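Local coordinates for histidinol-phosphatase (Listeria monocytogenes serotype 4b str. H7858, PDB 6NLR), which probably hydrolyses histidinol phosphate to histidinol and phosphate, a late step of histidine biosynthesis, at a trinuclear metal centre, at residues 24-27 and 28-32; 61-64 and 65-69; 72-75 and 76-80; 169-172 and 173-177. All blocks are in the same frame, centred on the assembly; numbering follows the deposited sequence.

Contact 1 (24-27 and 28-32); sequences VLKA and IELDF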
ATOM      1  N   VAL A  24      -9.781   0.003  16.478  1.00 28.19           N
ATOM      2  CA  VAL A  24     -11.124  -0.391  16.083  1.00 27.39           C
ATOM      3  C   VAL A  24     -12.144   0.440  16.865  1.00 27.41           C
ATOM      4  O   VAL A  24     -13.114   0.911  16.256  1.00 27.25           O
ATOM      5  CB  VAL A  24     -11.317  -1.908  16.259  1.00 28.08           C
ATOM      6  CG1 VAL A  24     -12.787  -2.312  16.361  1.00 29.82           C
ATOM      7  CG2 VAL A  24     -10.618  -2.658  15.134  1.00 29.86           C
ATOM      8  N   LEU A  25     -11.929   0.643  18.169  1.00 28.07           N
ATOM      9  CA  LEU A  25     -12.844   1.455  19.013  1.00 29.08           C
ATOM     10  C   LEU A  25     -12.900   2.883  18.455  1.00 30.50           C
ATOM     11  O   LEU A  25     -14.001   3.480  18.442  1.00 30.64           O
ATOM     12  CB  LEU A  25     -12.386   1.424  20.476  1.00 31.77           C
ATOM     13  CG  LEU A  25     -12.718   0.142  21.251  1.00 33.27           C
ATOM     14  CD1 LEU A  25     -11.934   0.071  22.575  1.00 34.20           C
ATOM     15  CD2 LEU A  25     -14.226   0.051  21.519  1.00 33.54           C
ATOM     16  N   LYS A  26     -11.771   3.425  17.997  1.00 29.78           N
ATOM     17  CA  LYS A  26     -11.740   4.784  17.401  1.00 31.21           C
ATOM     18  C   LYS A  26     -12.508   4.781  16.069  1.00 28.50           C
ATOM     19  O   LYS A  26     -13.266   5.719  15.832  1.00 29.94           O
ATOM     20  CB  LYS A  26     -10.307   5.273  17.186  1.00 31.07           C
ATOM     21  CG  LYS A  26     -10.207   6.719  16.728  1.00 35.07           C
ATOM     22  CD  LYS A  26     -10.613   7.695  17.774  1.00 40.88           C
ATOM     23  CE  LYS A  26     -10.476   9.127  17.308  1.00 47.91           C
ATOM     24  NZ  LYS A  26     -10.767  10.059  18.429  1.00 54.57           N
ATOM     25  N   ALA A  27     -12.313   3.775  15.220  1.00 27.56           N
ATOM     26  CA  ALA A  27     -13.055   3.659  13.943  1.00 28.14           C
ATOM     27  C   ALA A  27     -14.561   3.656  14.239  1.00 28.54           C
ATOM     28  O   ALA A  27     -15.301   4.358  13.519  1.00 28.38           O
ATOM     29  CB  ALA A  27     -12.610   2.469  13.135  1.00 25.96           C
ATOM     30  N   ILE A  28     -15.007   2.952  15.287  1.00 29.74           N
ATOM     31  CA  ILE A  28     -16.462   2.880  15.631  1.00 29.80           C
ATOM     32  C   ILE A  28     -16.920   4.278  16.067  1.00 33.43           C
ATOM     33  O   ILE A  28     -17.974   4.713  15.627  1.00 33.69           O
ATOM     34  CB  ILE A  28     -16.726   1.802  16.690  1.00 30.63           C
ATOM     35  CG1 ILE A  28     -16.417   0.408  16.130  1.00 29.84           C
ATOM     36  CG2 ILE A  28     -18.148   1.915  17.261  1.00 30.36           C
ATOM     37  CD1 ILE A  28     -16.334  -0.679  17.169  1.00 29.66           C
ATOM     38  N   GLU A  29     -16.137   4.973  16.883  1.00 34.38           N
ATOM     39  CA  GLU A  29     -16.452   6.351  17.341  1.00 36.85           C
ATOM     40  C   GLU A  29     -16.612   7.263  16.119  1.00 36.86           C
ATOM     41  O   GLU A  29     -17.439   8.170  16.191  1.00 39.26           O
ATOM     42  CB  GLU A  29     -15.347   6.830  18.285  1.00 40.87           C
ATOM     43  CG  GLU A  29     -15.528   8.207  18.901  1.00 47.35           C
ATOM     44  CD  GLU A  29     -14.236   8.705  19.551  1.00 56.91           C
ATOM     45  OE1 GLU A  29     -13.393   7.856  19.960  1.00 59.39           O
ATOM     46  OE2 GLU A  29     -14.043   9.933  19.626  1.00 67.91           O
ATOM     47  N   LEU A  30     -15.840   7.063  15.052  1.00 34.20           N
ATOM     48  CA  LEU A  30     -15.913   7.921  13.835  1.00 35.01           C
ATOM     49  C   LEU A  30     -16.911   7.339  12.823  1.00 34.18           C
ATOM     50  O   LEU A  30     -16.828   7.748  11.649  1.00 33.85           O
ATOM     51  CB  LEU A  30     -14.513   8.056  13.212  1.00 34.81           C
ATOM     52  CG  LEU A  30     -13.474   8.743  14.094  1.00 36.86           C
ATOM     53  CD1 LEU A  30     -12.171   8.968  13.345  1.00 34.97           C
ATOM     54  CD2 LEU A  30     -14.021  10.063  14.641  1.00 41.60           C
ATOM     55  N   ASP A  31     -17.752   6.379  13.222  1.00 33.65           N
ATOM     56  CA  ASP A  31     -18.897   5.881  12.403  1.00 36.28           C
ATOM     57  C   ASP A  31     -18.436   5.060  11.190  1.00 34.07           C
ATOM     58  O   ASP A  31     -19.197   4.987  10.213  1.00 33.43           O
ATOM     59  CB  ASP A  31     -19.772   7.042  11.918  1.00 41.74           C
ATOM     60  CG  ASP A  31     -20.408   7.809  13.061  1.00 48.47           C
ATOM     61  OD1 ASP A  31     -21.008   7.148  13.943  1.00 47.98           O
ATOM     62  OD2 ASP A  31     -20.283   9.055  13.073  1.00 56.89           O
ATOM     63  N   PHE A  32     -17.259   4.439  11.227  1.00 29.98           N
ATOM     64  CA  PHE A  32     -16.890   3.447  10.185  1.00 30.24           C
ATOM     65  C   PHE A  32     -17.827   2.251  10.369  1.00 32.98           C
ATOM     66  O   PHE A  32     -18.066   1.919  11.516  1.00 32.94           O
ATOM     67  CB  PHE A  32     -15.406   3.084  10.257  1.00 27.37           C
ATOM     68  CG  PHE A  32     -14.539   4.139   9.621  1.00 27.23           C
ATOM     69  CD1 PHE A  32     -14.124   5.239  10.354  1.00 28.47           C
ATOM     70  CD2 PHE A  32     -14.226   4.074   8.270  1.00 28.43           C
ATOM     71  CE1 PHE A  32     -13.379   6.243   9.753  1.00 28.84           C
ATOM     72  CE2 PHE A  32     -13.478   5.073   7.668  1.00 28.09           C
ATOM     73  CZ  PHE A  32     -13.051   6.153   8.410  1.00 29.37           C
TER

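Contact 2 (61-64 and 65-69); sequences ASMA and MSDLP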
ATOM      1  N   ALA A  61      10.224  -3.982   7.999  1.00 30.33           N
ATOM      2  CA  ALA A  61       9.175  -3.957   6.953  1.00 31.36           C
ATOM      3  C   ALA A  61       7.947  -4.752   7.409  1.00 29.48           C
ATOM      4  O   ALA A  61       6.823  -4.308   7.145  1.00 31.21           O
ATOM      5  CB  ALA A  61       9.713  -4.494   5.647  1.00 30.31           C
ATOM      6  N   SER A  62       8.129  -5.923   8.010  1.00 31.92           N
ATOM      7  CA  SER A  62       6.970  -6.813   8.251  1.00 34.88           C
ATOM      8  C   SER A  62       7.281  -7.816   9.339  1.00 33.93           C
ATOM      9  O   SER A  62       8.432  -8.003   9.694  1.00 32.34           O
ATOM     10  CB  SER A  62       6.575  -7.489   6.967  1.00 38.88           C
ATOM     11  OG  SER A  62       7.589  -8.379   6.576  1.00 43.00           O
HETATM   12  N   MSE A  63       6.224  -8.453   9.844  1.00 35.48           N
HETATM   13  CA  MSE A  63       6.357  -9.510  10.830  1.00 37.72           C
HETATM   14  C   MSE A  63       7.062 -10.724  10.213  1.00 36.66           C
HETATM   15  O   MSE A  63       7.218 -10.816   8.990  1.00 34.81           O
HETATM   16  CB  MSE A  63       4.960  -9.884  11.339  1.00 39.58           C
HETATM   17  CG  MSE A  63       4.136 -10.671  10.340  1.00 41.03           C
HETATM   18 SE   MSE A  63       2.275 -10.931  10.927  1.00 45.57          SE
HETATM   19  CE  MSE A  63       1.207  -9.901   9.688  1.00 37.65           C
ATOM     20  N   ALA A  64       7.470 -11.658  11.082  1.00 37.47           N
ATOM     21  CA  ALA A  64       8.055 -12.925  10.676  1.00 41.65           C
ATOM     22  C   ALA A  64       6.951 -13.936  10.371  1.00 37.51           C
ATOM     23  O   ALA A  64       5.841 -13.815  10.871  1.00 34.48           O
ATOM     24  CB  ALA A  64       8.961 -13.445  11.773  1.00 45.40           C
HETATM   25  N   MSE A  65       7.300 -14.954   9.584  1.00 36.18           N
HETATM   26  CA  MSE A  65       6.409 -16.066   9.284  1.00 38.48           C
HETATM   27  C   MSE A  65       5.854 -16.669  10.577  1.00 35.88           C
HETATM   28  O   MSE A  65       4.675 -16.975  10.659  1.00 34.83           O
HETATM   29  CB  MSE A  65       7.151 -17.122   8.454  1.00 41.22           C
HETATM   30  CG  MSE A  65       7.410 -16.704   7.012  1.00 46.86           C
HETATM   31 SE   MSE A  65       5.774 -16.617   5.880  1.00 49.60          SE
HETATM   32  CE  MSE A  65       5.169 -18.485   6.022  1.00 63.25           C
ATOM     33  N   SER A  66       6.698 -16.809  11.603  1.00 37.05           N
ATOM     34  CA  SER A  66       6.280 -17.446  12.843  1.00 37.74           C
ATOM     35  C   SER A  66       5.220 -16.609  13.580  1.00 37.18           C
ATOM     36  O   SER A  66       4.543 -17.166  14.447  1.00 38.96           O
ATOM     37  CB  SER A  66       7.464 -17.720  13.719  1.00 41.03           C
ATOM     38  OG  SER A  66       8.142 -16.514  14.009  1.00 42.65           O
ATOM     39  N   ASP A  67       5.074 -15.317  13.279  1.00 36.63           N
ATOM     40  CA  ASP A  67       4.034 -14.469  13.929  1.00 37.68           C
ATOM     41  C   ASP A  67       2.647 -14.723  13.327  1.00 34.86           C
ATOM     42  O   ASP A  67       1.667 -14.312  13.962  1.00 34.83           O
ATOM     43  CB  ASP A  67       4.351 -12.976  13.802  1.00 40.14           C
ATOM     44  CG  ASP A  67       5.591 -12.555  14.572  1.00 43.38           C
ATOM     45  OD1 ASP A  67       5.714 -12.964  15.731  1.00 45.16           O
ATOM     46  OD2 ASP A  67       6.432 -11.824  13.988  1.00 52.99           O
ATOM     47  N   LEU A  68       2.555 -15.317  12.131  1.00 32.05           N
ATOM     48  CA  LEU A  68       1.271 -15.417  11.390  1.00 33.37           C
ATOM     49  C   LEU A  68       0.179 -16.074  12.235  1.00 30.44           C
ATOM     50  O   LEU A  68      -0.918 -15.541  12.288  1.00 30.00           O
ATOM     51  CB  LEU A  68       1.465 -16.155  10.060  1.00 36.64           C
ATOM     52  CG  LEU A  68       2.167 -15.352   8.974  1.00 36.79           C
ATOM     53  CD1 LEU A  68       2.453 -16.215   7.750  1.00 40.60           C
ATOM     54  CD2 LEU A  68       1.351 -14.127   8.597  1.00 36.92           C
ATOM     55  N   PRO A  69       0.382 -17.242  12.880  1.00 32.66           N
ATOM     56  CA  PRO A  69      -0.678 -17.838  13.699  1.00 33.80           C
ATOM     57  C   PRO A  69      -1.223 -16.877  14.780  1.00 34.94           C
ATOM     58  O   PRO A  69      -2.430 -16.820  14.984  1.00 32.35           O
ATOM     59  CB  PRO A  69      -0.003 -19.051  14.362  1.00 36.59           C
ATOM     60  CG  PRO A  69       1.176 -19.383  13.459  1.00 35.38           C
ATOM     61  CD  PRO A  69       1.609 -18.058  12.861  1.00 34.06           C
TER

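Contact 3 (72-75 and 76-80); sequences FKKM and NHIKK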
ATOM      1  N   PHE A  72      -3.373 -14.030  13.027  1.00 27.36           N
ATOM      2  CA  PHE A  72      -4.728 -14.531  12.689  1.00 29.34           C
ATOM      3  C   PHE A  72      -5.557 -14.713  13.961  1.00 29.28           C
ATOM      4  O   PHE A  72      -6.726 -14.333  13.966  1.00 31.17           O
ATOM      5  CB  PHE A  72      -4.666 -15.818  11.867  1.00 32.30           C
ATOM      6  CG  PHE A  72      -4.368 -15.547  10.418  1.00 31.88           C
ATOM      7  CD1 PHE A  72      -5.210 -14.744   9.676  1.00 32.24           C
ATOM      8  CD2 PHE A  72      -3.240 -16.068   9.813  1.00 31.91           C
ATOM      9  CE1 PHE A  72      -4.961 -14.505   8.336  1.00 32.43           C
ATOM     10  CE2 PHE A  72      -2.984 -15.820   8.476  1.00 29.54           C
ATOM     11  CZ  PHE A  72      -3.845 -15.043   7.746  1.00 32.15           C
ATOM     12  N   LYS A  73      -4.973 -15.264  15.020  1.00 30.38           N
ATOM     13  CA  LYS A  73      -5.722 -15.475  16.274  1.00 32.35           C
ATOM     14  C   LYS A  73      -6.221 -14.119  16.799  1.00 31.53           C
ATOM     15  O   LYS A  73      -7.410 -14.015  17.120  1.00 32.65           O
ATOM     16  CB  LYS A  73      -4.844 -16.192  17.295  1.00 34.07           C
ATOM     17  CG  LYS A  73      -5.497 -16.381  18.648  1.00 35.99           C
ATOM     18  CD  LYS A  73      -4.565 -16.966  19.662  1.00 39.83           C
ATOM     19  CE  LYS A  73      -5.227 -17.130  21.008  1.00 42.78           C
ATOM     20  NZ  LYS A  73      -4.206 -17.182  22.068  1.00 44.31           N
ATOM     21  N   LYS A  74      -5.345 -13.117  16.910  1.00 30.54           N
ATOM     22  CA  LYS A  74      -5.713 -11.794  17.486  1.00 29.42           C
ATOM     23  C   LYS A  74      -6.775 -11.134  16.603  1.00 27.57           C
ATOM     24  O   LYS A  74      -7.770 -10.642  17.119  1.00 24.50           O
ATOM     25  CB  LYS A  74      -4.481 -10.908  17.656  1.00 30.34           C
ATOM     26  CG  LYS A  74      -4.760  -9.484  18.135  1.00 31.08           C
ATOM     27  CD  LYS A  74      -5.415  -9.430  19.499  1.00 32.81           C
ATOM     28  CE  LYS A  74      -5.738  -8.016  19.927  1.00 34.59           C
ATOM     29  NZ  LYS A  74      -4.501  -7.221  20.092  1.00 33.75           N
HETATM   30  N   MSE A  75      -6.567 -11.106  15.278  1.00 27.10           N
HETATM   31  CA  MSE A  75      -7.485 -10.363  14.422  1.00 27.65           C
HETATM   32  C   MSE A  75      -8.862 -11.037  14.378  1.00 28.45           C
HETATM   33  O   MSE A  75      -9.867 -10.346  14.292  1.00 31.11           O
HETATM   34  CB  MSE A  75      -6.931 -10.201  13.001  1.00 27.49           C
HETATM   35  CG  MSE A  75      -5.642  -9.393  12.889  1.00 29.24           C
HETATM   36 SE   MSE A  75      -5.501  -7.934  14.215  1.00 30.29          SE
HETATM   37  CE  MSE A  75      -3.689  -8.092  14.966  1.00 29.13           C
ATOM     38  N   ASN A  76      -8.904 -12.373  14.360  1.00 28.81           N
ATOM     39  CA  ASN A  76     -10.156 -13.110  14.363  1.00 29.13           C
ATOM     40  C   ASN A  76     -10.899 -12.825  15.669  1.00 28.37           C
ATOM     41  O   ASN A  76     -12.129 -12.685  15.646  1.00 28.02           O
ATOM     42  CB  ASN A  76      -9.957 -14.623  14.143  1.00 30.12           C
ATOM     43  CG  ASN A  76      -9.864 -14.958  12.657  1.00 32.98           C
ATOM     44  OD1 ASN A  76      -8.814 -15.368  12.139  1.00 34.83           O
ATOM     45  ND2 ASN A  76     -10.938 -14.703  11.936  1.00 27.55           N
ATOM     46  N   HIS A  77     -10.186 -12.704  16.781  1.00 28.06           N
ATOM     47  CA  HIS A  77     -10.803 -12.348  18.091  1.00 28.09           C
ATOM     48  C   HIS A  77     -11.469 -10.959  17.978  1.00 29.34           C
ATOM     49  O   HIS A  77     -12.622 -10.787  18.411  1.00 28.16           O
ATOM     50  CB  HIS A  77      -9.735 -12.409  19.190  1.00 28.61           C
ATOM     51  CG  HIS A  77     -10.130 -11.739  20.461  1.00 29.99           C
ATOM     52  ND1 HIS A  77     -11.097 -12.253  21.267  1.00 29.79           N
ATOM     53  CD2 HIS A  77      -9.680 -10.610  21.066  1.00 31.34           C
ATOM     54  CE1 HIS A  77     -11.273 -11.456  22.300  1.00 32.25           C
ATOM     55  NE2 HIS A  77     -10.408 -10.440  22.211  1.00 32.53           N
ATOM     56  N   ILE A  78     -10.753  -9.984  17.415  1.00 28.75           N
ATOM     57  CA  ILE A  78     -11.239  -8.574  17.324  1.00 30.73           C
ATOM     58  C   ILE A  78     -12.433  -8.514  16.365  1.00 28.06           C
ATOM     59  O   ILE A  78     -13.403  -7.846  16.673  1.00 27.63           O
ATOM     60  CB  ILE A  78     -10.090  -7.645  16.902  1.00 30.26           C
ATOM     61  CG1 ILE A  78      -9.010  -7.590  17.979  1.00 31.14           C
ATOM     62  CG2 ILE A  78     -10.615  -6.268  16.560  1.00 30.50           C
ATOM     63  CD1 ILE A  78      -9.514  -7.117  19.309  1.00 35.26           C
ATOM     64  N   LYS A  79     -12.369  -9.257  15.269  1.00 30.28           N
ATOM     65  CA  LYS A  79     -13.451  -9.311  14.253  1.00 30.95           C
ATOM     66  C   LYS A  79     -14.755  -9.770  14.914  1.00 31.31           C
ATOM     67  O   LYS A  79     -15.796  -9.113  14.697  1.00 31.35           O
ATOM     68  CB  LYS A  79     -13.061 -10.253  13.115  1.00 31.27           C
ATOM     69  CG  LYS A  79     -14.225 -10.593  12.188  1.00 34.76           C
ATOM     70  CD  LYS A  79     -13.856 -11.392  10.984  1.00 36.06           C
ATOM     71  CE  LYS A  79     -15.039 -11.476  10.052  1.00 38.49           C
ATOM     72  NZ  LYS A  79     -14.640 -12.094   8.777  1.00 50.41           N
ATOM     73  N   LYS A  80     -14.705 -10.850  15.695  1.00 31.45           N
ATOM     74  CA  LYS A  80     -15.912 -11.386  16.371  1.00 32.89           C
ATOM     75  C   LYS A  80     -16.344 -10.433  17.485  1.00 32.27           C
ATOM     76  O   LYS A  80     -17.556 -10.232  17.658  1.00 28.80           O
ATOM     77  CB  LYS A  80     -15.637 -12.781  16.941  1.00 36.37           C
ATOM     78  CG  LYS A  80     -15.412 -13.845  15.877  1.00 39.41           C
ATOM     79  CD  LYS A  80     -15.577 -15.244  16.386  1.00 45.35           C
ATOM     80  CE  LYS A  80     -15.262 -16.257  15.312  1.00 48.88           C
ATOM     81  NZ  LYS A  80     -13.835 -16.645  15.374  1.00 53.52           N
TER

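Contact 4 (169-172 and 173-177); sequences ADLG and LFKPR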
ATOM      1  N   ALA A 169       0.663  -9.521 -12.961  1.00 25.11           N
ATOM      2  CA  ALA A 169       1.219 -10.740 -12.323  1.00 32.02           C
ATOM      3  C   ALA A 169       0.122 -11.805 -12.092  1.00 33.79           C
ATOM      4  O   ALA A 169      -0.979 -11.471 -11.636  1.00 29.17           O
ATOM      5  CB  ALA A 169       1.897 -10.385 -11.034  1.00 30.80           C
ATOM      6  N   ASP A 170       0.448 -13.057 -12.384  1.00 33.40           N
ATOM      7  CA  ASP A 170      -0.326 -14.260 -11.985  1.00 36.92           C
ATOM      8  C   ASP A 170       0.157 -14.668 -10.590  1.00 35.14           C
ATOM      9  O   ASP A 170       1.194 -15.332 -10.502  1.00 36.51           O
ATOM     10  CB  ASP A 170      -0.146 -15.378 -13.027  1.00 41.14           C
ATOM     11  CG  ASP A 170      -0.465 -16.781 -12.520  1.00 50.15           C
ATOM     12  OD1 ASP A 170      -1.259 -16.889 -11.545  1.00 54.21           O
ATOM     13  OD2 ASP A 170       0.100 -17.769 -13.082  1.00 52.57           O
ATOM     14  N   LEU A 171      -0.562 -14.295  -9.532  1.00 32.85           N
ATOM     15  CA  LEU A 171      -0.204 -14.668  -8.138  1.00 29.36           C
ATOM     16  C   LEU A 171      -1.275 -15.616  -7.583  1.00 30.37           C
ATOM     17  O   LEU A 171      -1.430 -15.745  -6.346  1.00 28.70           O
ATOM     18  CB  LEU A 171      -0.056 -13.392  -7.313  1.00 29.35           C
ATOM     19  CG  LEU A 171       1.043 -12.438  -7.818  1.00 30.96           C
ATOM     20  CD1 LEU A 171       1.108 -11.174  -6.994  1.00 30.82           C
ATOM     21  CD2 LEU A 171       2.411 -13.117  -7.841  1.00 29.51           C
ATOM     22  N   GLY A 172      -1.986 -16.282  -8.484  1.00 29.06           N
ATOM     23  CA  GLY A 172      -2.984 -17.315  -8.154  1.00 29.03           C
ATOM     24  C   GLY A 172      -4.329 -16.707  -7.742  1.00 28.29           C
ATOM     25  O   GLY A 172      -4.503 -15.480  -7.847  1.00 25.01           O
ATOM     26  N   LEU A 173      -5.223 -17.546  -7.239  1.00 27.61           N
ATOM     27  CA  LEU A 173      -6.636 -17.213  -6.957  1.00 29.11           C
ATOM     28  C   LEU A 173      -6.722 -16.153  -5.861  1.00 28.16           C
ATOM     29  O   LEU A 173      -7.679 -15.365  -5.897  1.00 31.19           O
ATOM     30  CB  LEU A 173      -7.334 -18.505  -6.521  1.00 30.71           C
ATOM     31  CG  LEU A 173      -8.789 -18.371  -6.095  1.00 33.44           C
ATOM     32  CD1 LEU A 173      -9.639 -17.687  -7.174  1.00 32.59           C
ATOM     33  CD2 LEU A 173      -9.335 -19.744  -5.767  1.00 34.49           C
ATOM     34  N   PHE A 174      -5.786 -16.141  -4.907  1.00 25.59           N
ATOM     35  CA  PHE A 174      -5.860 -15.292  -3.690  1.00 25.79           C
ATOM     36  C   PHE A 174      -5.080 -13.979  -3.870  1.00 25.81           C
ATOM     37  O   PHE A 174      -4.952 -13.245  -2.901  1.00 26.05           O
ATOM     38  CB  PHE A 174      -5.410 -16.099  -2.473  1.00 25.79           C
ATOM     39  CG  PHE A 174      -6.269 -17.315  -2.241  1.00 28.48           C
ATOM     40  CD1 PHE A 174      -7.531 -17.199  -1.669  1.00 29.19           C
ATOM     41  CD2 PHE A 174      -5.828 -18.583  -2.613  1.00 29.64           C
ATOM     42  CE1 PHE A 174      -8.316 -18.327  -1.464  1.00 30.21           C
ATOM     43  CE2 PHE A 174      -6.614 -19.706  -2.400  1.00 30.30           C
ATOM     44  CZ  PHE A 174      -7.862 -19.573  -1.838  1.00 30.73           C
ATOM     45  N   LYS A 175      -4.601 -13.669  -5.084  1.00 26.24           N
ATOM     46  CA  LYS A 175      -4.010 -12.341  -5.389  1.00 24.84           C
ATOM     47  C   LYS A 175      -5.011 -11.263  -4.979  1.00 22.81           C
ATOM     48  O   LYS A 175      -6.185 -11.320  -5.326  1.00 24.39           O
ATOM     49  CB  LYS A 175      -3.675 -12.198  -6.871  1.00 24.24           C
ATOM     50  CG  LYS A 175      -2.975 -10.905  -7.236  1.00 23.15           C
ATOM     51  CD  LYS A 175      -2.852 -10.743  -8.705  1.00 25.03           C
ATOM     52  CE  LYS A 175      -2.212  -9.418  -9.080  1.00 24.18           C
ATOM     53  NZ  LYS A 175      -2.158  -9.257 -10.555  1.00 24.69           N
ATOM     54  N   PRO A 176      -4.588 -10.254  -4.206  1.00 22.05           N
ATOM     55  CA  PRO A 176      -5.431  -9.091  -3.960  1.00 21.12           C
ATOM     56  C   PRO A 176      -5.880  -8.454  -5.277  1.00 22.77           C
ATOM     57  O   PRO A 176      -5.145  -8.517  -6.255  1.00 23.16           O
ATOM     58  CB  PRO A 176      -4.505  -8.122  -3.224  1.00 21.75           C
ATOM     59  CG  PRO A 176      -3.522  -9.041  -2.541  1.00 22.35           C
ATOM     60  CD  PRO A 176      -3.295 -10.185  -3.515  1.00 22.66           C
ATOM     61  N   ARG A 177      -7.056  -7.828  -5.268  1.00 24.11           N
ATOM     62  CA  ARG A 177      -7.606  -7.123  -6.444  1.00 23.79           C
ATOM     63  C   ARG A 177      -7.595  -5.614  -6.217  1.00 23.60           C
ATOM     64  O   ARG A 177      -8.123  -4.890  -7.093  1.00 25.79           O
ATOM     65  CB  ARG A 177      -8.991  -7.686  -6.714  1.00 27.63           C
ATOM     66  CG  ARG A 177      -8.897  -9.153  -7.110  1.00 31.55           C
ATOM     67  CD  ARG A 177     -10.171  -9.655  -7.666  1.00 31.67           C
ATOM     68  NE  ARG A 177     -10.077 -11.077  -7.975  1.00 36.18           N
ATOM     69  CZ  ARG A 177     -11.137 -11.863  -8.102  1.00 33.44           C
ATOM     70  NH1 ARG A 177     -12.340 -11.333  -7.938  1.00 35.16           N
ATOM     71  NH2 ARG A 177     -10.992 -13.149  -8.391  1.00 32.69           N
TER
HETATM   72  O   HOH W   1      -3.085 -17.191  -4.664  1.00 25.24           O

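Contact 1 (24-27 and 28-32)
Lys26 and Glu29 meet on the outer side of the last turn of helix 20-29, where long, flexible charged chains suit the exposed edge. The lysine chain leaves with CG anti to the backbone N (chi1 -173°) and then bends at chi2, which brings its CD beside Glu29 OE1 at 3.5 Å, the two chains crossing; Lys26 NZ reaches Glu29 OE2 at 3.5 Å in a weak salt bridge. On the inward side, Val24 CG1 meets the end of Ile28, its CD1, at 4.0 Å. Ile28 CG1 also lies against the backbone, 3.3 Å from Val24 O.

The helix then closes in a Schellman motif. Phe32 N donates to Ala27 O (3.0 Å), while Asp31, with positive phi (71°), sends its N to Ile28 O. The same reversal sets Ala27 O at the edge of the Phe32 ring, in plane, and the small alanine lets Phe32 CB come to 4.1 Å from Ala27 CB. Lys2 makes a cation-pi contact with that ring. Within the beta-alpha-beta unit of strand 3-7, helix 20-29 and strand 34-40, Val24 and Ala27 press on Tyr35 of strand 34-40, and Val24 and Ile28 on Tyr82, just beyond helix 68-81.

Contact 2 (61-64 and 65-69)
Met65, a selenomethionine, sets its CB against the carbonyl carbon of Ala64, 3.7 Å from Ala64 C, where the extended chain of 62-64 swings into helical backbone angles. Its flexible apolar side chain, bent at chi2 and chi3, turns from Ala64 to Phe107 and Tyr111 of helix 101-111. Of the small, exposed Ser66 side chain, OG lies 3.9 Å from Ala64 CB.

At Asp67 the two segments are tied in both directions. Asp67 N donates to Ala64 O (2.9 Å), approaching from above the carbonyl plane, and Ala64 N donates in return to Asp67 OD2 (3.1 Å), which it meets on the anti side of the carboxylate. A short acidic side chain can turn back to a main-chain N-H three residues earlier, here in the turn leading into helix 68-81, where a carboxylate would probably be favoured by the helix dipole. Its CG stands beside its own backbone N (chi1 -67°), which aims the carboxylate back along the chain. Asp67 OD2 also lies 3.6 Å from Met63 CB.

Leu68 adds the apolar side: its CD2 touches the selenium atom of Met63, SE, at 4.1 Å, the two chains crossing at about a right angle. Both pack on Phe92 of strand 87-95 and on Pro42.

Contact 3 (72-75 and 76-80)
The imidazole of His77 and the ring of Phe72 project from different sides of helix 68-81, and each meets the neighbouring turn obliquely. Lys74 O approaches the imidazole in this way; it also lies 3.4 Å from His77 CB. The Phe72 ring has the amide of Asn76 obliquely beside it, and is covered from outside the segments by Ile90 of strand 87-95 and by Gln114. Asn76 CB rests 3.2 Å from Phe72 O, the oxygen that accepts Asn76 N at 3.0 Å.

The main side-chain contact is between Lys74 and Ile78, one turn apart. Bent at chi2 (61°), the lysine brings CE to 3.8 Å from Ile78 CG1, its methylenes extending the apolar surface of the isoleucine. Beyond CE the ammonium group turns to acidic partners, forming salt bridges with Glu10 and Asp19. Lysine fits because one side chain serves both purposes. Met75, a selenomethionine, is buried against Ile90 and the 9-11 loop, while its carbonyl accepts Lys79 N (2.9 Å from Met75 O).

Four such bonds, each from residue i to i-4, mark a regular alpha helix; its side chains make it amphipathic. Phe72, Met75 and Ile78 face strand 87-95, Met75 and Ile78 also Val20 of helix 20-29, while Lys73, His77 and Lys80 are exposed: a helix covering the mixed sheet at its parallel strand 87-95, as in PHP domains and their TIM-barrel relatives.

Contact 4 (169-172 and 173-177)
Gly172 to Lys175 form a type I beta turn, closed by a weak bond from Lys175 N to Gly172 O at 3.3 Å and entered through the positive phi (81°) of Gly172, a conformation that favours glycine.

Lys175 runs back from the turn as an almost straight chain, CG anti to the backbone N (chi1 -176°), and so spans the loop to Ala169. Its NZ donates to Ala169 O at 2.7 Å, in the carbonyl plane on a lone pair. Ser166 O and Tyr219 OH also bond to this ammonium, which gives a charged group within the protein three polar partners. Crossing it, Leu171 CB lies 3.8 Å from Lys175 CG, the aliphatic part of the lysine packing against leucine. Asp170 OD1 accepts from Gly172 N at 3.2 Å, making an Asx turn that leads into the beta turn. A water spans the bend, donating to Leu171 O and accepting from Phe174 N.

Leu171 goes on to pack against Thr104 and Leu108 of helix 101-111 and, with Lys175, on Leu120 of strand 117-127. The whole is a tight connection from helix 152-168 to strand 178-179, in which a lysine returns to carbonyl oxygens at and just beyond the helix's C-terminal end.

In the fold
Contacts 1 and 3 are neighbours on the outer layer of the fold: helices 20-29 and 68-81 pack together where Val24 CG2 meets Ile78 CG2 at 3.9 Å, the centres of the two contacts lying about 17 Å apart. Contact 2 leads into contact 3 along helix 68-81, with centres about 16 Å apart. Contact 4 belongs to a separate loop; its nearest atoms are about 10 Å from contact 3 and about 13 Å from contact 2. Contact 2 comes closest to the metals through its first segment: the Met63 side chain is about 10 Å from a manganese ion, Ser62 touches the manganese ligand His40, and Ala61 O makes a weak hydrogen bond with His14, another ligand.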